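Local atomic coordinates of Exo-beta-1,4-mannosidase (Rhizomucor miehei, PDB entry 4LYP), a protein that probably hydrolyses terminal non-reducing beta-mannose units from oligosaccharides, and can transfer them to acceptors, as a TIM-barrel enzyme of glycoside hydrolase family 5. Residues F159-Y162 with V163-I166; A188-F191 with Y192-E196. One frame throughout, in Å; residues are numbered along the deposited sequence.

Contact 1: residues F159-Y162 with V163-I166; sequences FGQY and VAWI
Gln161 and Trp165 lie one helical turn apart, and the glutamine chain folds over one face of the indole. Its CG is anti to the backbone N (chi1 180°), and a bend at chi2 turns the amide back across the ring. Gln161 CG sits almost on the normal of the Trp165 six-membered ring, 3.9 Å from its centroid, a CH-pi contact. Gln161 NE2 lies over the same face, toward the pyrrole rim and 3.2 Å from Trp165 NE1, with the amide plane turned 61° from the ring. Both nitrogens are donors, so no hydrogen bond forms. The amide has partners beyond this turn: OE1 bonds to Arg111 and NE2 to Gln170.

Trp165 also meets Tyr162. The edge of its six-membered ring points at the tyrosine face in a T-shaped pair, with the planes at 85°. Tyr162 CD2 and Trp165 CE3 approach to 4.1 Å. On another side of the helix, Val163 CG2 packs 3.3 Å from Phe159 O. That carbonyl accepts from Val163 N, and Tyr162 O accepts likewise from Ile166 N at 3.0 Å. These i to i+4 bonds and side chains packed at i+3 and i+4 are characteristic of a regular alpha-helix, here 158-167.

Contact 2: residues A188-F191 with Y192-E196; sequences AARF and YNDSE
Ala189 O accepts two backbone hydrogen bonds from the last helical residues. Asn193 N to Ala189 O is 2.9 Å, in the carbonyl plane. Tyr192 N to Ala189 O is 3.1 Å, from above that plane, 53° out of it. The pair combines an i to i+4 bond with an i to i+3 bond, consistent with some 3-10 character in the last turn. Asp194 N adds a longer bond of 3.2 Å to Arg190 O.

Ring and apolar contacts centre on Tyr192. Its chi1 of 45° places CG between the backbone N and the carbonyl carbon, which brings the ring back over Ala189. Ala189 CB is 3.8 Å from Tyr192 CE1. Phe191 crosses Tyr192 at about a right angle, with Phe191 CD1 4.0 Å from Tyr192 CD2. Separately, the polar Ala189 O lies over one ring face, offset toward the rim. The Tyr192 hydroxyl is hydrogen-bonded to Gln240 O, and its ring also meets Trp246. On a different side of the helix, Arg190 CB packs 3.9 Å from Asp194 CB.

Among polar side chains, Arg190 NE bonds to Phe187 O, and the guanidinium makes a cation-pi contact with Phe187. Arg190 NH1 and Asp194 OD1 stay 5.6 Å apart. Asp194 OD2 accepts from Glu196 N at 2.9 Å; the bond is bent and comes from the anti side, tilted out of the carboxylate plane. OD2 also accepts from Ile197 N. Helix 181-193 ends at Asp194, and the carboxylate caps the turn into helix 197-213, characteristic of a short helix-to-helix junction with an aspartate cap.

The two contacts lie on consecutive helices, 158-167 and 181-193, with contact 1 first along the chain. Their centres are about 10 Å apart, and they touch directly. Phe191 joins them: its ring stacks on Phe159 and meets Tyr162 edge to face, with Phe159 CG 3.7 Å from Phe191 CG. Val163 packs against Arg190 and Phe191. Helix 197-213 follows contact 2 and touches both helices. The side chains of Phe159 and Tyr192 each lie about 12 Å from a bound guanidine. All three helices come between barrel strands 144-148 and 230-234, so the contacts belong to the helical packing around the TIM barrel.

Contact 1: residues F159-Y162 with V163-I166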
ATOM      1  N   PHE A 159       0.960  14.549  -1.420  1.00  6.33           N
ATOM      2  CA  PHE A 159       1.340  15.543  -2.436  1.00  6.90           C
ATOM      3  C   PHE A 159       0.631  16.857  -2.186  1.00  7.05           C
ATOM      4  O   PHE A 159       1.218  17.923  -2.422  1.00  7.68           O
ATOM      5  CB  PHE A 159       1.018  15.040  -3.818  1.00  7.90           C
ATOM      6  CG  PHE A 159       1.936  13.959  -4.336  1.00  6.92           C
ATOM      7  CD1 PHE A 159       2.914  13.389  -3.577  1.00  9.05           C
ATOM      8  CD2 PHE A 159       1.752  13.467  -5.610  1.00 10.02           C
ATOM      9  CE1 PHE A 159       3.763  12.410  -4.062  1.00  9.71           C
ATOM     10  CE2 PHE A 159       2.589  12.501  -6.142  1.00  9.83           C
ATOM     11  CZ  PHE A 159       3.587  11.931  -5.371  1.00  9.06           C
ATOM     12  N   GLY A 160      -0.613  16.869  -1.668  1.00  7.04           N
ATOM     13  CA  GLY A 160      -1.283  18.116  -1.352  1.00  7.92           C
ATOM     14  C   GLY A 160      -0.589  18.880  -0.260  1.00  6.76           C
ATOM     15  O   GLY A 160      -0.570  20.111  -0.292  1.00  8.11           O
ATOM     16  N   GLN A 161       0.013  18.186   0.696  1.00  6.83           N
ATOM     17  CA  GLN A 161       0.789  18.851   1.730  1.00  7.47           C
ATOM     18  C   GLN A 161       2.058  19.461   1.127  1.00  7.23           C
ATOM     19  O   GLN A 161       2.422  20.569   1.495  1.00  7.96           O
ATOM     20  CB  GLN A 161       1.092  17.906   2.894  1.00  7.62           C
ATOM     21  CG  GLN A 161       1.905  18.591   3.970  1.00  7.48           C
ATOM     22  CD  GLN A 161       1.172  19.787   4.548  1.00  7.44           C
ATOM     23  OE1 GLN A 161       0.037  19.658   5.014  1.00  8.38           O
ATOM     24  NE2 GLN A 161       1.796  20.982   4.550  1.00  8.32           N
ATOM     25  N   TYR A 162       2.758  18.724   0.258  1.00  7.43           N
ATOM     26  CA  TYR A 162       3.933  19.351  -0.389  1.00  7.96           C
ATOM     27  C   TYR A 162       3.514  20.611  -1.130  1.00  7.36           C
ATOM     28  O   TYR A 162       4.229  21.643  -1.080  1.00  8.93           O
ATOM     29  CB  TYR A 162       4.654  18.388  -1.319  1.00  8.19           C
ATOM     30  CG  TYR A 162       5.496  17.328  -0.672  1.00  7.47           C
ATOM     31  CD1 TYR A 162       4.977  16.099  -0.285  1.00  9.04           C
ATOM     32  CD2 TYR A 162       6.844  17.534  -0.405  1.00  9.63           C
ATOM     33  CE1 TYR A 162       5.753  15.110   0.263  1.00  9.32           C
ATOM     34  CE2 TYR A 162       7.641  16.544   0.126  1.00  9.69           C
ATOM     35  CZ  TYR A 162       7.114  15.309   0.435  1.00  8.60           C
ATOM     36  OH  TYR A 162       7.956  14.345   0.861  1.00  9.15           O
ATOM     37  N   VAL A 163       2.388  20.578  -1.858  1.00  7.67           N
ATOM     38  CA  VAL A 163       1.889  21.755  -2.536  1.00  8.28           C
ATOM     39  C   VAL A 163       1.622  22.869  -1.551  1.00  8.64           C
ATOM     40  O   VAL A 163       1.994  24.030  -1.791  1.00 10.15           O
ATOM     41  CB  VAL A 163       0.659  21.418  -3.413  1.00  9.12           C
ATOM     42  CG1 VAL A 163      -0.002  22.700  -3.946  1.00 10.06           C
ATOM     43  CG2 VAL A 163       1.047  20.472  -4.557  1.00  9.30           C
ATOM     44  N   ALA A 164       0.983  22.566  -0.407  1.00  9.11           N
ATOM     45  CA  ALA A 164       0.749  23.590   0.613  1.00 10.11           C
ATOM     46  C   ALA A 164       2.057  24.174   1.105  1.00  9.05           C
ATOM     47  O   ALA A 164       2.144  25.407   1.378  1.00 11.91           O
ATOM     48  CB  ALA A 164      -0.022  22.958   1.771  1.00 10.33           C
ATOM     49  N   TRP A 165       3.061  23.348   1.358  1.00  9.33           N
ATOM     50  CA  TRP A 165       4.368  23.885   1.751  1.00 10.67           C
ATOM     51  C   TRP A 165       4.943  24.822   0.727  1.00 10.12           C
ATOM     52  O   TRP A 165       5.449  25.886   1.098  1.00 14.35           O
ATOM     53  CB  TRP A 165       5.306  22.766   2.040  1.00 10.07           C
ATOM     54  CG  TRP A 165       5.136  22.087   3.391  1.00  9.44           C
ATOM     55  CD1 TRP A 165       4.760  22.662   4.556  1.00  9.98           C
ATOM     56  CD2 TRP A 165       5.443  20.705   3.702  1.00  8.54           C
ATOM     57  NE1 TRP A 165       4.776  21.738   5.593  1.00  9.97           N
ATOM     58  CE2 TRP A 165       5.210  20.526   5.108  1.00  9.47           C
ATOM     59  CE3 TRP A 165       5.921  19.620   2.957  1.00  9.62           C
ATOM     60  CZ2 TRP A 165       5.469  19.323   5.745  1.00  9.77           C
ATOM     61  CZ3 TRP A 165       6.199  18.443   3.628  1.00 10.01           C
ATOM     62  CH2 TRP A 165       5.959  18.289   5.016  1.00 10.52           C
ATOM     63  N   ILE A 166       4.859  24.497  -0.550  1.00  8.96           N
ATOM     64  CA  ILE A 166       5.457  25.352  -1.553  1.00 10.19           C
ATOM     65  C   ILE A 166       4.698  26.640  -1.747  1.00 11.17           C
ATOM     66  O   ILE A 166       5.307  27.710  -1.876  1.00 13.42           O
ATOM     67  CB  ILE A 166       5.573  24.558  -2.912  1.00 10.61           C
ATOM     68  CG1 ILE A 166       6.489  23.331  -2.762  1.00 11.93           C
ATOM     69  CG2 ILE A 166       6.086  25.527  -4.027  1.00 12.22           C
ATOM     70  CD1 ILE A 166       7.853  23.631  -2.171  1.00 13.87           C
TER

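Contact 2: residues A188-F191 with Y192-E196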
ATOM      1  N   ALA A 188      -3.767  18.852  -5.565  1.00 10.55           N
ATOM      2  CA  ALA A 188      -2.633  18.036  -5.259  1.00  9.28           C
ATOM      3  C   ALA A 188      -1.805  17.695  -6.511  1.00  9.10           C
ATOM      4  O   ALA A 188      -0.565  17.543  -6.419  1.00  9.41           O
ATOM      5  CB  ALA A 188      -3.061  16.777  -4.571  1.00  9.80           C
ATOM      6  N   ALA A 189      -2.443  17.577  -7.675  1.00  9.26           N
ATOM      7  CA  ALA A 189      -1.720  17.232  -8.893  1.00  8.79           C
ATOM      8  C   ALA A 189      -0.790  18.342  -9.354  1.00  8.33           C
ATOM      9  O   ALA A 189       0.052  18.109 -10.205  1.00  9.35           O
ATOM     10  CB  ALA A 189      -2.683  16.818 -10.000  1.00 10.44           C
ATOM     11  N   ARG A 190      -0.942  19.564  -8.814  1.00  9.11           N
ATOM     12  CA  ARG A 190       0.043  20.623  -9.052  1.00  9.71           C
ATOM     13  C   ARG A 190       1.430  20.167  -8.693  1.00  8.49           C
ATOM     14  O   ARG A 190       2.421  20.658  -9.268  1.00  9.64           O
ATOM     15  CB  ARG A 190      -0.317  21.884  -8.303  1.00 10.38           C
ATOM     16  CG  ARG A 190      -1.606  22.529  -8.833  1.00 12.27           C
ATOM     17  CD  ARG A 190      -1.853  23.899  -8.272  1.00 15.85           C
ATOM     18  NE  ARG A 190      -2.109  23.770  -6.885  1.00 14.61           N
ATOM     19  CZ  ARG A 190      -2.229  24.817  -6.018  1.00 16.11           C
ATOM     20  NH1 ARG A 190      -1.954  26.048  -6.442  1.00 17.68           N
ATOM     21  NH2 ARG A 190      -2.524  24.653  -4.718  1.00 18.59           N
ATOM     22  N   PHE A 191       1.555  19.210  -7.782  1.00  8.39           N
ATOM     23  CA  PHE A 191       2.830  18.593  -7.416  1.00  8.14           C
ATOM     24  C   PHE A 191       3.661  18.173  -8.613  1.00  8.46           C
ATOM     25  O   PHE A 191       4.901  18.335  -8.592  1.00  9.63           O
ATOM     26  CB  PHE A 191       2.526  17.392  -6.522  1.00  8.75           C
ATOM     27  CG  PHE A 191       3.758  16.686  -5.956  1.00  7.54           C
ATOM     28  CD1 PHE A 191       4.427  15.709  -6.708  1.00  9.13           C
ATOM     29  CD2 PHE A 191       4.193  16.981  -4.681  1.00  8.95           C
ATOM     30  CE1 PHE A 191       5.590  15.055  -6.186  1.00 10.43           C
ATOM     31  CE2 PHE A 191       5.309  16.321  -4.168  1.00 10.50           C
ATOM     32  CZ  PHE A 191       5.974  15.354  -4.895  1.00 10.49           C
ATOM     33  N   TYR A 192       3.030  17.613  -9.666  1.00  8.71           N
ATOM     34  CA  TYR A 192       3.761  17.211 -10.861  1.00  9.54           C
ATOM     35  C   TYR A 192       3.308  17.951 -12.129  1.00  9.75           C
ATOM     36  O   TYR A 192       3.999  17.904 -13.106  1.00 12.77           O
ATOM     37  CB  TYR A 192       3.736  15.698 -11.042  1.00 11.18           C
ATOM     38  CG  TYR A 192       2.366  15.030 -10.821  1.00  9.00           C
ATOM     39  CD1 TYR A 192       1.326  15.209 -11.650  1.00  9.62           C
ATOM     40  CD2 TYR A 192       2.164  14.230  -9.672  1.00 10.37           C
ATOM     41  CE1 TYR A 192       0.083  14.592 -11.446  1.00  9.67           C
ATOM     42  CE2 TYR A 192       0.944  13.620  -9.442  1.00 10.43           C
ATOM     43  CZ  TYR A 192      -0.099  13.802 -10.311  1.00 10.10           C
ATOM     44  OH  TYR A 192      -1.302  13.187 -10.042  1.00 11.02           O
ATOM     45  N   ASN A 193       2.176  18.654 -12.112  1.00  9.41           N
ATOM     46  CA  ASN A 193       1.658  19.290 -13.351  1.00 10.66           C
ATOM     47  C   ASN A 193       1.922  20.801 -13.427  1.00 11.15           C
ATOM     48  O   ASN A 193       1.807  21.401 -14.502  1.00 15.28           O
ATOM     49  CB  ASN A 193       0.126  19.083 -13.455  1.00 11.41           C
ATOM     50  CG  ASN A 193      -0.228  17.686 -13.907  1.00 11.48           C
ATOM     51  OD1 ASN A 193       0.614  16.984 -14.473  1.00 12.96           O
ATOM     52  ND2 ASN A 193      -1.478  17.304 -13.630  1.00 13.83           N
ATOM     53  N   ASP A 194       2.247  21.466 -12.326  1.00  9.80           N
ATOM     54  CA  ASP A 194       2.364  22.928 -12.346  1.00 10.20           C
ATOM     55  C   ASP A 194       3.840  23.278 -12.567  1.00  9.64           C
ATOM     56  O   ASP A 194       4.719  22.839 -11.812  1.00 11.34           O
ATOM     57  CB  ASP A 194       1.840  23.515 -11.065  1.00 10.57           C
ATOM     58  CG  ASP A 194       1.965  25.014 -11.067  1.00 11.01           C
ATOM     59  OD1 ASP A 194       0.892  25.680 -11.253  1.00 20.72           O
ATOM     60  OD2 ASP A 194       3.015  25.600 -10.890  1.00 11.39           O
ATOM     61  N   SER A 195       4.131  24.062 -13.588  1.00 10.52           N
ATOM     62  CA  SER A 195       5.531  24.313 -14.001  1.00 12.22           C
ATOM     63  C   SER A 195       6.368  25.024 -12.912  1.00  9.35           C
ATOM     64  O   SER A 195       7.583  24.914 -12.951  1.00 10.03           O
ATOM     65  CB  SER A 195       5.513  25.259 -15.294  1.00 14.42           C
ATOM     66  OG  SER A 195       4.779  26.521 -14.988  1.00 21.55           O
ATOM     67  N   GLU A 196       5.685  25.826 -12.065  1.00  9.42           N
ATOM     68  CA  GLU A 196       6.365  26.500 -11.016  1.00 10.12           C
ATOM     69  C   GLU A 196       6.524  25.672  -9.729  1.00 10.33           C
ATOM     70  O   GLU A 196       7.558  25.596  -9.077  1.00 11.78           O
ATOM     71  CB  GLU A 196       5.778  27.900 -10.710  1.00 13.80           C
ATOM     72  CG  GLU A 196       6.618  28.651  -9.624  1.00 17.69           C
ATOM     73  CD  GLU A 196       6.075  29.824  -8.978  1.00 26.83           C
ATOM     74  OE1 GLU A 196       6.580  30.089  -7.859  1.00 33.82           O
ATOM     75  OE2 GLU A 196       5.163  30.399  -9.555  1.00 28.54           O
TER